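Local coordinates for DSBA-like thioredoxin domain-containing protein (Pseudomonas aeruginosa PAO1, PDB 5HFI) that probably acts as a cytosolic disulfide reductase of the DsbA-like family, in the thioredoxin superfamily, and binds glutathione, at residues 100-105 / 117-122. Numbering follows the deposited sequence.
Sequences AAVLAA and ARIQRA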
ATOM      1  N   ALA A 100      -1.698   2.856  -9.646  1.00  8.33           N
ATOM      2  CA  ALA A 100      -2.740   3.507 -10.433  1.00 11.38           C
ATOM      3  C   ALA A 100      -4.130   3.060 -10.000  1.00  6.01           C
ATOM      4  O   ALA A 100      -5.073   3.863 -10.013  1.00  8.67           O
ATOM      5  CB  ALA A 100      -2.531   3.227 -11.923  1.00 11.47           C
ATOM      6  N   ALA A 101      -4.279   1.793  -9.607  1.00  6.07           N
ATOM      7  CA  ALA A 101      -5.571   1.317  -9.122  1.00  6.80           C
ATOM      8  C   ALA A 101      -5.960   2.011  -7.822  1.00  6.59           C
ATOM      9  O   ALA A 101      -7.133   2.338  -7.612  1.00  7.06           O
ATOM     10  CB  ALA A 101      -5.534  -0.201  -8.933  1.00  6.62           C
ATOM     11  N   VAL A 102      -4.987   2.245  -6.939  1.00  7.49           N
ATOM     12  CA  VAL A 102      -5.260   2.975  -5.704  1.00  8.04           C
ATOM     13  C   VAL A 102      -5.673   4.407  -6.025  1.00 11.09           C
ATOM     14  O   VAL A 102      -6.646   4.932  -5.471  1.00  9.72           O
ATOM     15  CB  VAL A 102      -4.029   2.938  -4.778  1.00  7.80           C
ATOM     16  CG1 VAL A 102      -4.189   3.919  -3.631  1.00  8.85           C
ATOM     17  CG2 VAL A 102      -3.784   1.518  -4.266  1.00  8.13           C
ATOM     18  N   LEU A 103      -4.932   5.059  -6.925  1.00  7.27           N
ATOM     19  CA  LEU A 103      -5.293   6.407  -7.355  1.00  9.29           C
ATOM     20  C   LEU A 103      -6.697   6.445  -7.940  1.00  9.24           C
ATOM     21  O   LEU A 103      -7.483   7.349  -7.632  1.00 13.79           O
ATOM     22  CB  LEU A 103      -4.283   6.920  -8.382  1.00  9.54           C
ATOM     23  CG  LEU A 103      -2.919   7.372  -7.866  1.00 14.83           C
ATOM     24  CD1 LEU A 103      -2.049   7.833  -9.026  1.00 13.13           C
ATOM     25  CD2 LEU A 103      -3.087   8.482  -6.845  1.00 20.83           C
ATOM     26  N   ALA A 104      -7.028   5.470  -8.793  1.00  7.63           N
ATOM     27  CA  ALA A 104      -8.341   5.451  -9.429  1.00 11.30           C
ATOM     28  C   ALA A 104      -9.452   5.229  -8.409  1.00 11.22           C
ATOM     29  O   ALA A 104     -10.503   5.876  -8.479  1.00 11.98           O
ATOM     30  CB  ALA A 104      -8.381   4.374 -10.512  1.00  9.24           C
ATOM     31  N   ALA A 105      -9.242   4.314  -7.459  1.00  8.29           N
ATOM     32  CA  ALA A 105     -10.245   4.081  -6.424  1.00  9.64           C
ATOM     33  C   ALA A 105     -10.455   5.324  -5.572  1.00 13.58           C
ATOM     34  O   ALA A 105     -11.585   5.631  -5.173  1.00 14.20           O
ATOM     35  CB  ALA A 105      -9.835   2.901  -5.548  1.00  9.60           C
ATOM     36  N   ALA A 117      -5.546  -2.113   0.598  1.00  7.42           N
ATOM     37  CA  ALA A 117      -5.669  -3.303   1.435  1.00  9.00           C
ATOM     38  C   ALA A 117      -6.128  -4.507   0.622  1.00  8.73           C
ATOM     39  O   ALA A 117      -5.655  -5.630   0.839  1.00  7.71           O
ATOM     40  CB  ALA A 117      -6.639  -3.038   2.588  1.00  9.53           C
ATOM     41  N   ARG A 118      -7.056  -4.294  -0.315  1.00  9.15           N
ATOM     42  CA  ARG A 118      -7.537  -5.395  -1.148  1.00  8.29           C
ATOM     43  C   ARG A 118      -6.452  -5.879  -2.101  1.00  8.12           C
ATOM     44  O   ARG A 118      -6.314  -7.088  -2.332  1.00  8.05           O
ATOM     45  CB  ARG A 118      -8.774  -4.960  -1.932  1.00  8.84           C
ATOM     46  CG  ARG A 118      -9.388  -6.069  -2.779  1.00  9.32           C
ATOM     47  CD  ARG A 118      -9.986  -7.163  -1.903  1.00 13.36           C
ATOM     48  NE  ARG A 118     -10.384  -8.339  -2.674  1.00 14.12           N
ATOM     49  CZ  ARG A 118      -9.599  -9.388  -2.901  1.00 17.14           C
ATOM     50  NH1 ARG A 118      -8.362  -9.414  -2.421  1.00 11.59           N
ATOM     51  NH2 ARG A 118     -10.050 -10.414  -3.612  1.00 15.06           N
ATOM     52  N   ILE A 119      -5.685  -4.943  -2.675  1.00  6.35           N
ATOM     53  CA  ILE A 119      -4.578  -5.298  -3.561  1.00  6.35           C
ATOM     54  C   ILE A 119      -3.566  -6.166  -2.825  1.00 11.25           C
ATOM     55  O   ILE A 119      -3.080  -7.175  -3.353  1.00  7.24           O
ATOM     56  CB  ILE A 119      -3.916  -4.025  -4.124  1.00  6.49           C
ATOM     57  CG1 ILE A 119      -4.749  -3.428  -5.259  1.00 12.57           C
ATOM     58  CG2 ILE A 119      -2.492  -4.309  -4.597  1.00  8.67           C
ATOM     59  CD1 ILE A 119      -4.259  -2.060  -5.713  1.00 12.81           C
ATOM     60  N   GLN A 120      -3.228  -5.779  -1.592  1.00  6.91           N
ATOM     61  CA  GLN A 120      -2.235  -6.531  -0.832  1.00  9.09           C
ATOM     62  C   GLN A 120      -2.744  -7.923  -0.491  1.00  7.49           C
ATOM     63  O   GLN A 120      -1.979  -8.892  -0.523  1.00  9.34           O
ATOM     64  CB  GLN A 120      -1.852  -5.768   0.435  1.00  7.94           C
ATOM     65  CG  GLN A 120      -1.108  -4.468   0.166  1.00 16.56           C
ATOM     66  CD  GLN A 120      -1.127  -3.533   1.357  1.00 18.09           C
ATOM     67  OE1 GLN A 120      -2.130  -3.431   2.066  1.00 12.76           O
ATOM     68  NE2 GLN A 120      -0.021  -2.834   1.579  1.00 10.09           N
ATOM     69  N   ARG A 121      -4.035  -8.047  -0.171  1.00 11.09           N
ATOM     70  CA  ARG A 121      -4.611  -9.370   0.047  1.00  8.65           C
ATOM     71  C   ARG A 121      -4.570 -10.206  -1.228  1.00  8.42           C
ATOM     72  O   ARG A 121      -4.244 -11.398  -1.184  1.00  9.42           O
ATOM     73  CB  ARG A 121      -6.046  -9.246   0.565  1.00  8.80           C
ATOM     74  CG  ARG A 121      -6.157  -8.715   1.987  1.00 25.30           C
ATOM     75  CD  ARG A 121      -7.601  -8.746   2.474  1.00 26.52           C
ATOM     76  NE  ARG A 121      -7.691  -8.671   3.929  1.00 34.00           N
ATOM     77  CZ  ARG A 121      -8.036  -7.580   4.605  1.00 44.14           C
ATOM     78  NH1 ARG A 121      -8.332  -6.461   3.955  1.00 43.78           N
ATOM     79  NH2 ARG A 121      -8.090  -7.606   5.931  1.00 45.04           N
ATOM     80  N   ALA A 122      -4.891  -9.601  -2.374  1.00  7.87           N
ATOM     81  CA  ALA A 122      -4.854 -10.343  -3.632  1.00 10.92           C
ATOM     82  C   ALA A 122      -3.452 -10.867  -3.919  1.00 10.90           C
ATOM     83  O   ALA A 122      -3.289 -11.967  -4.458  1.00 10.23           O
ATOM     84  CB  ALA A 122      -5.345  -9.460  -4.778  1.00  9.45           C
TER
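Ala101 and Val102, neighbours on helix 96-109, both meet the delta methyl of Ile119 on helix 112-124. Ala101 comes first along the chain. Its CB points toward the other helix and meets Ile119 CD1 at 3.9 Å, and because the residue ends at that methyl, it makes room for the longer isoleucine to end against it. The same small methyl also packs on Phe153 and Leu136, so a compact residue suits a place pressed by several larger ones. One residue on, Val102 presents only one of its two branches to Ile119. Its CG1 lies anti to the backbone N (chi1 168°), which leaves CG2 beside that nitrogen and directed at the isoleucine; the distance from Val102 CG2 to Ile119 CD1 is again 3.9 Å. Its two apolar branches let it pack on Met115 and Leu116 of helix 112-124 as well as on Ile119.

Ile119 reaches across with CG1 anti to its own carbonyl carbon, and the chain then runs on extended to CD1 (chi2 171°). This reach matters, since the CA atoms of Val102 and Ile119 are 8.6 Å apart and the two segments bury just 86 Å² between them. No hydrogen bond links the two segments; the contact is van der Waals packing between buried aliphatic groups. The side chain of Ile119 lies about 11 Å from that of Cys17, the glutathione-binding cysteine.

The two helices follow each other in sequence through a short connection and belong to the helical part of this DsbA-like thioredoxin domain. Helix 133-142 borders both, with Leu136 against Ala101 and Leu139 against Ile119, while helix 149-157 packs on Ala100, Ala101 and Ala104. In chain order these helices lie between strands 37-42 and 182-186 of the thioredoxin-type sheet.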